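BIFUNCTIONAL PROTEIN Proline utilization A (PutA) (Corynebacterium freiburgense, PDB 5UX5) probably catalyses both steps of proline oxidation to glutamate, pairing an FAD-dependent proline dehydrogenase with an NAD-dependent aldehyde dehydrogenase in a single chain. Local coordinates at residues A[192-197]-A[206-211]; A[600-605]-A[632-637]; A[807-810]-A[814-817]; A[938-943]-A[1044-1049]. All blocks are in the same frame, centred on the assembly; numbering follows the deposited sequence.

Contact 1. Residues A[192-197]-A[206-211]; sequences SVVAQL and TELLKE
V194 turns its two methyl groups onto the leucine pair L208 and L209, and the whole contact is apolar. CG2 of V194 makes the nearest approach, to L209 CD2 at 3.6 Å, with the two side chains crossing at about a right angle. The same CG2 also meets L208 CD2 at 3.9 Å, so one valine branch bridges two successive residues of helix 202-221. With V194 CG1 anti to the backbone N (chi1 173°), CG2 is placed beside that N, and both branches can reach L208 CD2. V193 adds a second valine to the group: its CB lies 4.0 Å from L209 CD2, the methyl that therefore packs against both valines.

Polar bonds lie outside the apolar patch. On the face of the helix turned from the valines, K210 NZ bridges to E207 OE2 at 3.0 Å, approaching from above the carboxylate plane, and has a second acidic partner in E248 of helix 239-251. Beside the methyls, the carbonyl oxygen of V193 is bonded to R212, one turn beyond L208, while Q196 NE2 reaches the carbonyl of A747 in the aldehyde dehydrogenase part of the chain.

In this beta-alpha-beta unit of the proline dehydrogenase barrel, the bend after strand 185-189 thus meets its returning helix through close-packed methyls alone, with the E207-K210 salt bridge on the face turned away.

Contact 2. Residues A[600-605]-A[632-637]; sequences IPLGGV and TALRKA
L634 carries its CG anti to the carbonyl carbon (chi1 -57°), and a chi2 of -162° extends CD1 onward from CA, toward the helix containing L602 and V605. V605 answers with CG1 anti to its backbone N (chi1 168°), while L602 offers CD2, the branch that turns off the extended line of its side chain. L634 CD1 is the shared point of contact, 3.8 Å from L602 CD2 and 4.0 Å from V605 CG1.

The two leucines slide past each other in opposite directions, whereas V605 crosses L634 at a slant. Since L602 and V605 are three residues apart, they project from neighbouring turns of one helix face, and the single methyl of L634 touches both. The backbones stay well separated: CA of L602 and CA of L634 are 9.3 Å apart, so side-chain ends alone make this buried interface.

Helices 599-611 and 624-636 are the successive crossovers that flank strand 614-618 in the parallel, Rossmann-type part of the aldehyde dehydrogenase. Toward the sheet, V605 packs on L617 and on V644 of strand 644-646; helix 517-533 covers another side, with L531 against L602 and A527 against L634.

Contact 3. Residues A[807-810]-A[814-817]; sequences DNVR and WFHT
V809 divides its two methyls between F815 and H816. The apolar part of the contact is V809 with F815: CG2 touches the F815 ring at CD2, 4.0 Å away, the two side chains meeting at a slant. CG1 lies beside H816 as a van der Waals neighbour, 4.1 Å from H816 N and 4.3 Å from H816 CB. This split follows from the valine torsion: CG1 is anti to the backbone N (chi1 166°) and CG2 is anti to the carbonyl carbon, so the branches diverge toward different residues of 814-817.

One further polar atom takes part across the contact without bonding: the carbonyl oxygen of R810 sits 3.7 Å from H816 CB, a van der Waals approach alongside the base of the side chain. The imidazole itself is secured at both nitrogens by hydrogen bonds to other residues: ND1 accepts from the backbone N of G812, in the short connection between the segments, and NE2 donates to the carbonyl oxygen of W839. Bonds at both ends of the ring fix its rotation about CB-CG.

Local backbone geometry presents F815 and H816 together, as the two central residues of a type I beta turn closed by T817 N to W814 O at 3.2 Å.

All of this lies in the connection between the parallel strands 804-807 and 824-830 in the aldehyde dehydrogenase part. V809 still pairs by its backbone with I827 of strand 824-830, while F815 and H816 both pack on L730 of strand 728-734, and F815 makes a cation-pi contact with K695.

Contact 4. Residues A[938-943]-A[1044-1049]; sequences LKRAAA and VLADGR
A941 and R940 of helix 936-953 pack on A1046, in a close helix-against-loop contact just ahead of an aspartate N-cap, in the C-terminal alpha/beta part of the chain. Small residues let the backbones come near: the CA atoms of A941 and A1046 are 4.2 Å apart. The main approach is of backbone to backbone, A941 CA facing the carbonyl oxygen of A1046 at 3.3 Å in a CA-H...O contact with an angle of 146° at the hydrogen. Beside it the two methyls, A941 CB and A1046 CB, stand 4.3 Å apart.

R940 packs on the A1046 methyl from a second direction. Its CG is anti to the backbone N (chi1 178°) and the chain runs extended to NE, so its aliphatic part passes alongside, with CD 4.0 Å from A1046 CB. The charged end continues beyond, where NH2 bonds to the hydroxyl of S918. An arginine thus supplies apolar packing midway along its length and a polar anchor at its end.

The loop itself is held by D915, at the end of strand 911-915, whose two carboxylate oxygens are bonded to the backbone nitrogens of A1046 and D1047, and by R989 of helix 984-997, which bonds to the carbonyl of L1045. D1047 is the N-cap of helix 1048-1051. Its OD2 bonds to S580, and its OD1 caps the helix by accepting from R1049 N at 3.3 Å, the donor standing 60° out of the carboxylate plane.

In the fold
From the N terminus, contact 1 closes a short bend inside the proline dehydrogenase barrel, joining the end of helix 190-193 to helix 202-221. Contact 2 spans a longer excursion through strand 614-618, tying two helices of the aldehyde dehydrogenase. Contact 3 closes a tight loop between strands 804-807 and 824-830. Contact 4 has the widest span, bringing helix 936-953 to the start of helix 1048-1051 across about a hundred residues. The four follow in series, none nested or crossed. Contacts 1 and 4 lie on opposite sides of the chain's centre, their centres about 64 Å apart; those of contacts 2 and 3 are about 40 Å apart.

Contact 1. Residues A[192-197]-A[206-211]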
loop_
_atom_site.group_PDB
_atom_site.type_symbol
_atom_site.label_atom_id
_atom_site.label_comp_id
_atom_site.label_asym_id
_atom_site.label_seq_id
_atom_site.Cartn_x
_atom_site.Cartn_y
_atom_site.Cartn_z
ATOM N N SER A 192 -19.135 -6.351 6.353
ATOM C CA SER A 192 -20.195 -5.414 6.690
ATOM C C SER A 192 -20.516 -5.426 8.176
ATOM O O SER A 192 -21.115 -4.467 8.672
ATOM C CB SER A 192 -21.468 -5.747 5.916
ATOM O OG SER A 192 -21.254 -5.751 4.520
ATOM N N VAL A 193 -20.117 -6.480 8.893
ATOM C CA VAL A 193 -20.423 -6.595 10.315
ATOM C C VAL A 193 -19.290 -6.034 11.175
ATOM O O VAL A 193 -19.543 -5.480 12.252
ATOM C CB VAL A 193 -20.750 -8.057 10.655
ATOM C CG1 VAL A 193 -20.876 -8.260 12.137
ATOM C CG2 VAL A 193 -22.039 -8.463 9.973
ATOM N N VAL A 194 -18.054 -6.158 10.712
ATOM C CA VAL A 194 -16.885 -5.568 11.349
ATOM C C VAL A 194 -16.180 -4.693 10.306
ATOM O O VAL A 194 -15.723 -5.193 9.272
ATOM C CB VAL A 194 -15.933 -6.647 11.892
ATOM C CG1 VAL A 194 -14.639 -6.020 12.385
ATOM C CG2 VAL A 194 -16.591 -7.409 13.002
ATOM N N ALA A 195 -16.105 -3.393 10.557
ATOM C CA ALA A 195 -15.346 -2.585 9.624
ATOM C C ALA A 195 -13.865 -2.718 9.926
ATOM O O ALA A 195 -13.475 -3.039 11.049
ATOM C CB ALA A 195 -15.755 -1.124 9.689
ATOM N N GLN A 196 -13.041 -2.447 8.899
ATOM C CA GLN A 196 -11.578 -2.490 9.002
ATOM C C GLN A 196 -11.078 -3.835 9.525
ATOM O O GLN A 196 -10.195 -3.899 10.381
ATOM C CB GLN A 196 -11.064 -1.350 9.885
ATOM C CG GLN A 196 -11.295 0.057 9.315
ATOM C CD GLN A 196 -10.966 1.189 10.295
ATOM O OE1 GLN A 196 -10.318 0.988 11.318
ATOM N NE2 GLN A 196 -11.405 2.394 9.960
ATOM N N LEU A 197 -11.663 -4.922 9.021
ATOM C CA LEU A 197 -11.260 -6.271 9.409
ATOM C C LEU A 197 -9.744 -6.454 9.343
ATOM O O LEU A 197 -9.154 -6.440 8.258
ATOM C CB LEU A 197 -11.980 -7.296 8.535
ATOM C CG LEU A 197 -12.364 -8.642 9.147
ATOM C CD1 LEU A 197 -12.901 -8.494 10.566
ATOM C CD2 LEU A 197 -13.388 -9.332 8.238
ATOM N N THR A 206 -12.747 -13.335 14.671
ATOM C CA THR A 206 -13.773 -14.366 14.826
ATOM C C THR A 206 -14.661 -14.072 16.021
ATOM O O THR A 206 -15.889 -14.132 15.919
ATOM C CB THR A 206 -13.152 -15.751 14.985
ATOM O OG1 THR A 206 -12.439 -16.110 13.797
ATOM C CG2 THR A 206 -14.241 -16.762 15.187
ATOM N N GLU A 207 -14.047 -13.744 17.166
ATOM C CA GLU A 207 -14.812 -13.497 18.381
ATOM C C GLU A 207 -15.666 -12.252 18.234
ATOM O O GLU A 207 -16.812 -12.222 18.683
ATOM C CB GLU A 207 -13.874 -13.359 19.574
ATOM C CG GLU A 207 -13.200 -14.659 19.968
ATOM C CD GLU A 207 -14.179 -15.727 20.457
ATOM O OE1 GLU A 207 -14.984 -15.440 21.372
ATOM O OE2 GLU A 207 -14.144 -16.857 19.920
ATOM N N LEU A 208 -15.147 -11.236 17.565
ATOM C CA LEU A 208 -15.931 -10.029 17.378
ATOM C C LEU A 208 -17.123 -10.308 16.480
ATOM O O LEU A 208 -18.227 -9.834 16.746
ATOM C CB LEU A 208 -15.056 -8.911 16.796
ATOM C CG LEU A 208 -15.686 -7.510 16.782
ATOM C CD1 LEU A 208 -16.214 -7.152 18.159
ATOM C CD2 LEU A 208 -14.776 -6.420 16.269
ATOM N N LEU A 209 -16.922 -11.073 15.414
ATOM C CA LEU A 209 -18.016 -11.370 14.490
ATOM C C LEU A 209 -19.102 -12.212 15.155
ATOM O O LEU A 209 -20.301 -11.971 14.954
ATOM C CB LEU A 209 -17.458 -12.065 13.242
ATOM C CG LEU A 209 -16.666 -11.140 12.298
ATOM C CD1 LEU A 209 -15.636 -11.946 11.564
ATOM C CD2 LEU A 209 -17.570 -10.388 11.319
ATOM N N LYS A 210 -18.699 -13.196 15.959
ATOM C CA LYS A 210 -19.663 -14.001 16.678
ATOM C C LYS A 210 -20.400 -13.165 17.709
ATOM O O LYS A 210 -21.620 -13.289 17.857
ATOM C CB LYS A 210 -18.962 -15.190 17.330
ATOM C CG LYS A 210 -18.542 -16.258 16.331
ATOM C CD LYS A 210 -18.032 -17.490 17.035
ATOM C CE LYS A 210 -16.961 -17.146 18.050
ATOM N NZ LYS A 210 -16.339 -18.371 18.653
ATOM N N GLU A 211 -19.671 -12.321 18.441
ATOM C CA GLU A 211 -20.302 -11.454 19.425
ATOM C C GLU A 211 -21.339 -10.543 18.778
ATOM O O GLU A 211 -22.395 -10.265 19.363
ATOM C CB GLU A 211 -19.228 -10.642 20.143
ATOM C CG GLU A 211 -19.748 -9.610 21.102
ATOM C CD GLU A 211 -18.651 -8.694 21.581
ATOM O OE1 GLU A 211 -17.482 -9.142 21.648
ATOM O OE2 GLU A 211 -18.957 -7.519 21.876
#

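Contact 2. Residues A[600-605]-A[632-637]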
loop_
_atom_site.group_PDB
_atom_site.type_symbol
_atom_site.label_atom_id
_atom_site.label_comp_id
_atom_site.label_asym_id
_atom_site.label_seq_id
_atom_site.Cartn_x
_atom_site.Cartn_y
_atom_site.Cartn_z
ATOM N N ILE A 600 15.683 2.233 7.150
ATOM C CA ILE A 600 16.462 3.447 6.960
ATOM C C ILE A 600 17.908 3.254 7.401
ATOM O O ILE A 600 18.806 3.549 6.607
ATOM C CB ILE A 600 15.797 4.648 7.637
ATOM C CG1 ILE A 600 14.570 5.038 6.788
ATOM C CG2 ILE A 600 16.823 5.781 7.811
ATOM C CD1 ILE A 600 13.733 6.159 7.337
ATOM N N PRO A 601 18.208 2.705 8.581
ATOM C CA PRO A 601 19.634 2.441 8.871
ATOM C C PRO A 601 20.263 1.545 7.822
ATOM O O PRO A 601 21.334 1.866 7.299
ATOM C CB PRO A 601 19.614 1.802 10.275
ATOM C CG PRO A 601 18.202 1.488 10.562
ATOM C CD PRO A 601 17.323 2.307 9.703
ATOM N N LEU A 602 19.608 0.443 7.463
ATOM C CA LEU A 602 20.224 -0.454 6.495
ATOM C C LEU A 602 20.321 0.187 5.114
ATOM O O LEU A 602 21.254 -0.109 4.359
ATOM C CB LEU A 602 19.465 -1.780 6.416
ATOM C CG LEU A 602 19.708 -2.750 7.570
ATOM C CD1 LEU A 602 18.954 -4.067 7.339
ATOM C CD2 LEU A 602 21.187 -3.002 7.742
ATOM N N GLY A 603 19.382 1.057 4.756
ATOM C CA GLY A 603 19.413 1.613 3.419
ATOM C C GLY A 603 20.639 2.461 3.205
ATOM O O GLY A 603 21.286 2.376 2.167
ATOM N N GLY A 604 20.996 3.257 4.206
ATOM C CA GLY A 604 22.210 4.052 4.120
ATOM C C GLY A 604 23.478 3.226 4.142
ATOM O O GLY A 604 24.449 3.557 3.464
ATOM N N VAL A 605 23.503 2.170 4.959
ATOM C CA VAL A 605 24.637 1.255 4.960
ATOM C C VAL A 605 24.784 0.579 3.590
ATOM O O VAL A 605 25.876 0.549 3.007
ATOM C CB VAL A 605 24.500 0.251 6.126
ATOM C CG1 VAL A 605 25.487 -0.907 6.032
ATOM C CG2 VAL A 605 24.739 0.987 7.434
ATOM N N THR A 632 23.016 -8.795 12.562
ATOM C CA THR A 632 23.376 -10.210 12.473
ATOM C C THR A 632 23.201 -10.739 11.050
ATOM O O THR A 632 23.916 -11.664 10.654
ATOM C CB THR A 632 22.573 -11.073 13.479
ATOM O OG1 THR A 632 21.177 -11.096 13.150
ATOM C CG2 THR A 632 22.708 -10.555 14.870
ATOM N N ALA A 633 22.292 -10.145 10.257
ATOM C CA ALA A 633 22.149 -10.553 8.862
ATOM C C ALA A 633 23.359 -10.128 8.032
ATOM O O ALA A 633 23.892 -10.919 7.249
ATOM C CB ALA A 633 20.875 -9.967 8.270
ATOM N N LEU A 634 23.808 -8.873 8.193
ATOM C CA LEU A 634 24.988 -8.407 7.473
ATOM C C LEU A 634 26.171 -9.301 7.783
ATOM O O LEU A 634 26.979 -9.623 6.897
ATOM C CB LEU A 634 25.312 -6.956 7.844
ATOM C CG LEU A 634 24.212 -5.919 7.629
ATOM C CD1 LEU A 634 24.701 -4.475 7.599
ATOM C CD2 LEU A 634 23.549 -6.258 6.335
ATOM N N ARG A 635 26.288 -9.715 9.046
ATOM C CA ARG A 635 27.409 -10.557 9.437
ATOM C C ARG A 635 27.285 -11.942 8.813
ATOM O O ARG A 635 28.246 -12.450 8.220
ATOM C CB ARG A 635 27.518 -10.608 10.958
ATOM C CG ARG A 635 27.705 -9.227 11.590
ATOM C CD ARG A 635 29.102 -8.745 11.313
ATOM N NE ARG A 635 29.458 -7.505 11.997
ATOM C CZ ARG A 635 29.777 -6.368 11.390
ATOM N NH1 ARG A 635 29.773 -6.285 10.074
ATOM N NH2 ARG A 635 30.112 -5.313 12.099
ATOM N N LYS A 636 26.093 -12.542 8.866
ATOM C CA LYS A 636 25.913 -13.823 8.186
ATOM C C LYS A 636 26.244 -13.702 6.709
ATOM O O LYS A 636 26.780 -14.649 6.120
ATOM C CB LYS A 636 24.492 -14.363 8.380
ATOM C CG LYS A 636 24.407 -15.493 9.406
ATOM C CD LYS A 636 22.987 -15.695 9.983
ATOM C CE LYS A 636 23.002 -15.955 11.519
ATOM N NZ LYS A 636 24.175 -16.778 12.013
ATOM N N ALA A 637 25.997 -12.529 6.117
ATOM C CA ALA A 637 26.211 -12.315 4.690
ATOM C C ALA A 637 27.672 -12.156 4.306
ATOM O O ALA A 637 27.981 -12.186 3.112
ATOM C CB ALA A 637 25.443 -11.082 4.216
#

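Contact 3. Residues A[807-810]-A[814-817]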
loop_
_atom_site.group_PDB
_atom_site.type_symbol
_atom_site.label_atom_id
_atom_site.label_comp_id
_atom_site.label_asym_id
_atom_site.label_seq_id
_atom_site.Cartn_x
_atom_site.Cartn_y
_atom_site.Cartn_z
ATOM N N ASP A 807 -10.716 20.514 12.736
ATOM C CA ASP A 807 -11.463 21.120 11.643
ATOM C C ASP A 807 -11.166 22.624 11.570
ATOM O O ASP A 807 -10.880 23.276 12.586
ATOM C CB ASP A 807 -12.963 20.834 11.854
ATOM C CG ASP A 807 -13.794 20.966 10.598
ATOM O OD1 ASP A 807 -13.233 21.110 9.492
ATOM O OD2 ASP A 807 -15.036 20.853 10.725
ATOM N N ASN A 808 -11.250 23.175 10.354
ATOM C CA ASN A 808 -11.083 24.612 10.106
ATOM C C ASN A 808 -9.652 25.087 10.396
ATOM O O ASN A 808 -9.435 26.195 10.892
ATOM C CB ASN A 808 -12.112 25.412 10.908
ATOM C CG ASN A 808 -13.532 25.122 10.465
ATOM O OD1 ASN A 808 -13.829 25.080 9.270
ATOM N ND2 ASN A 808 -14.404 24.855 11.425
ATOM N N VAL A 809 -8.671 24.243 10.091
ATOM C CA VAL A 809 -7.269 24.640 10.192
ATOM C C VAL A 809 -6.990 25.677 9.112
ATOM O O VAL A 809 -7.182 25.416 7.919
ATOM C CB VAL A 809 -6.351 23.416 10.055
ATOM C CG1 VAL A 809 -4.928 23.837 9.828
ATOM C CG2 VAL A 809 -6.437 22.564 11.301
ATOM N N ARG A 810 -6.525 26.918 9.541
ATOM C CA ARG A 810 -6.456 27.974 8.538
ATOM C C ARG A 810 -5.036 28.126 7.997
ATOM O O ARG A 810 -4.070 27.797 8.692
ATOM C CB ARG A 810 -6.932 29.301 9.138
ATOM C CG ARG A 810 -8.420 29.372 9.502
ATOM C CD ARG A 810 -9.314 29.240 8.267
ATOM N NE ARG A 810 -8.950 30.166 7.188
ATOM C CZ ARG A 810 -9.603 30.262 6.029
ATOM N NH1 ARG A 810 -10.661 29.487 5.791
ATOM N NH2 ARG A 810 -9.205 31.136 5.108
ATOM N N TRP A 814 -0.766 27.692 13.225
ATOM C CA TRP A 814 0.323 26.888 13.768
ATOM C C TRP A 814 0.289 25.456 13.225
ATOM O O TRP A 814 1.324 24.918 12.812
ATOM C CB TRP A 814 0.295 26.901 15.296
ATOM C CG TRP A 814 1.411 26.064 15.870
ATOM C CD1 TRP A 814 2.721 26.435 16.035
ATOM C CD2 TRP A 814 1.317 24.705 16.341
ATOM N NE1 TRP A 814 3.443 25.395 16.582
ATOM C CE2 TRP A 814 2.606 24.324 16.777
ATOM C CE3 TRP A 814 0.268 23.782 16.441
ATOM C CZ2 TRP A 814 2.870 23.054 17.302
ATOM C CZ3 TRP A 814 0.531 22.525 16.961
ATOM C CH2 TRP A 814 1.821 22.172 17.386
ATOM N N PHE A 815 -0.895 24.816 13.216
ATOM C CA PHE A 815 -0.948 23.411 12.798
ATOM C C PHE A 815 -0.711 23.228 11.293
ATOM O O PHE A 815 -0.327 22.129 10.850
ATOM C CB PHE A 815 -2.274 22.758 13.235
ATOM C CG PHE A 815 -2.269 21.282 13.065
ATOM C CD1 PHE A 815 -1.547 20.480 13.943
ATOM C CD2 PHE A 815 -2.916 20.691 11.995
ATOM C CE1 PHE A 815 -1.469 19.116 13.756
ATOM C CE2 PHE A 815 -2.852 19.321 11.808
ATOM C CZ PHE A 815 -2.133 18.536 12.691
ATOM N N HIS A 816 -0.893 24.288 10.504
ATOM C CA HIS A 816 -0.606 24.225 9.076
ATOM C C HIS A 816 0.891 24.124 8.795
ATOM O O HIS A 816 1.285 23.515 7.796
ATOM C CB HIS A 816 -1.211 25.455 8.398
ATOM C CG HIS A 816 -0.960 25.527 6.933
ATOM N ND1 HIS A 816 -0.850 26.725 6.261
ATOM C CD2 HIS A 816 -0.800 24.557 6.006
ATOM C CE1 HIS A 816 -0.616 26.489 4.983
ATOM N NE2 HIS A 816 -0.581 25.181 4.801
ATOM N N THR A 817 1.745 24.669 9.674
ATOM C CA THR A 817 3.167 24.838 9.373
ATOM C C THR A 817 4.090 24.129 10.368
ATOM O O THR A 817 5.292 24.413 10.386
ATOM C CB THR A 817 3.528 26.337 9.306
ATOM O OG1 THR A 817 3.434 26.944 10.598
ATOM C CG2 THR A 817 2.567 27.076 8.403
#

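Contact 4. Residues A[938-943]-A[1044-1049]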
loop_
_atom_site.group_PDB
_atom_site.type_symbol
_atom_site.label_atom_id
_atom_site.label_comp_id
_atom_site.label_asym_id
_atom_site.label_seq_id
_atom_site.Cartn_x
_atom_site.Cartn_y
_atom_site.Cartn_z
ATOM N N LEU A 938 33.488 24.118 -23.623
ATOM C CA LEU A 938 32.071 24.458 -23.649
ATOM C C LEU A 938 31.330 23.704 -24.735
ATOM O O LEU A 938 30.168 23.344 -24.540
ATOM C CB LEU A 938 31.884 25.962 -23.806
ATOM C CG LEU A 938 32.407 26.729 -22.588
ATOM C CD1 LEU A 938 32.561 28.189 -22.897
ATOM C CD2 LEU A 938 31.448 26.519 -21.420
ATOM N N LYS A 939 31.970 23.439 -25.872
ATOM C CA LYS A 939 31.312 22.598 -26.866
ATOM C C LYS A 939 31.121 21.184 -26.333
ATOM O O LYS A 939 30.085 20.553 -26.566
ATOM C CB LYS A 939 32.097 22.594 -28.176
ATOM C CG LYS A 939 32.073 23.942 -28.925
ATOM C CD LYS A 939 32.899 23.862 -30.211
ATOM C CE LYS A 939 32.878 25.163 -31.022
ATOM N NZ LYS A 939 33.279 26.369 -30.247
ATOM N N ARG A 940 32.086 20.687 -25.577
ATOM C CA ARG A 940 31.967 19.343 -25.047
ATOM C C ARG A 940 30.837 19.265 -24.022
ATOM O O ARG A 940 30.113 18.266 -23.972
ATOM C CB ARG A 940 33.307 18.929 -24.442
ATOM C CG ARG A 940 33.292 17.571 -23.807
ATOM C CD ARG A 940 34.600 17.301 -23.122
ATOM N NE ARG A 940 34.579 15.995 -22.499
ATOM C CZ ARG A 940 34.676 14.872 -23.200
ATOM N NH1 ARG A 940 34.779 14.950 -24.522
ATOM N NH2 ARG A 940 34.649 13.681 -22.602
ATOM N N ALA A 941 30.662 20.322 -23.213
ATOM C CA ALA A 941 29.572 20.372 -22.243
ATOM C C ALA A 941 28.227 20.591 -22.922
ATOM O O ALA A 941 27.198 20.128 -22.408
ATOM C CB ALA A 941 29.814 21.472 -21.209
ATOM N N ALA A 942 28.194 21.341 -24.029
ATOM C CA ALA A 942 26.936 21.505 -24.750
ATOM C C ALA A 942 26.439 20.180 -25.308
ATOM O O ALA A 942 25.234 19.903 -25.287
ATOM C CB ALA A 942 27.082 22.512 -25.885
ATOM N N ALA A 943 27.349 19.367 -25.845
ATOM C CA ALA A 943 26.948 18.116 -26.477
ATOM C C ALA A 943 26.514 17.094 -25.449
ATOM O O ALA A 943 25.523 16.380 -25.655
ATOM C CB ALA A 943 28.089 17.549 -27.326
ATOM N N VAL A 1044 33.497 22.025 -11.927
ATOM C CA VAL A 1044 32.430 22.076 -12.915
ATOM C C VAL A 1044 32.704 21.031 -13.983
ATOM O O VAL A 1044 33.752 21.054 -14.638
ATOM C CB VAL A 1044 32.318 23.478 -13.524
ATOM C CG1 VAL A 1044 31.190 23.520 -14.501
ATOM C CG2 VAL A 1044 32.082 24.490 -12.423
ATOM N N LEU A 1045 31.759 20.115 -14.175
ATOM C CA LEU A 1045 31.957 19.008 -15.103
ATOM C C LEU A 1045 31.382 19.324 -16.470
ATOM O O LEU A 1045 30.289 19.893 -16.595
ATOM C CB LEU A 1045 31.328 17.720 -14.598
ATOM C CG LEU A 1045 31.863 17.278 -13.255
ATOM C CD1 LEU A 1045 31.313 15.891 -12.914
ATOM C CD2 LEU A 1045 33.362 17.318 -13.229
ATOM N N ALA A 1046 32.139 18.944 -17.496
ATOM C CA ALA A 1046 31.606 18.981 -18.844
ATOM C C ALA A 1046 30.446 18.013 -18.975
ATOM O O ALA A 1046 29.465 18.310 -19.659
ATOM C CB ALA A 1046 32.709 18.659 -19.851
ATOM N N ASP A 1047 30.544 16.851 -18.319
ATOM C CA ASP A 1047 29.542 15.799 -18.452
ATOM C C ASP A 1047 28.243 16.238 -17.802
ATOM O O ASP A 1047 28.095 16.154 -16.579
ATOM C CB ASP A 1047 30.018 14.493 -17.819
ATOM C CG ASP A 1047 29.239 13.260 -18.366
ATOM O OD1 ASP A 1047 28.265 13.451 -19.127
ATOM O OD2 ASP A 1047 29.585 12.109 -18.025
ATOM N N GLY A 1048 27.261 16.613 -18.626
ATOM C CA GLY A 1048 25.965 16.989 -18.097
ATOM C C GLY A 1048 25.237 15.865 -17.386
ATOM O O GLY A 1048 24.390 16.138 -16.514
ATOM N N ARG A 1049 25.562 14.605 -17.714
ATOM C CA ARG A 1049 24.978 13.494 -16.974
ATOM C C ARG A 1049 25.220 13.655 -15.487
ATOM O O ARG A 1049 24.404 13.205 -14.683
ATOM C CB ARG A 1049 25.547 12.157 -17.455
ATOM C CG ARG A 1049 24.884 10.946 -16.827
ATOM C CD ARG A 1049 23.359 11.010 -16.998
ATOM N NE ARG A 1049 22.645 9.893 -16.369
ATOM C CZ ARG A 1049 22.260 9.869 -15.085
ATOM N NH1 ARG A 1049 22.520 10.888 -14.279
ATOM N NH2 ARG A 1049 21.611 8.821 -14.588
#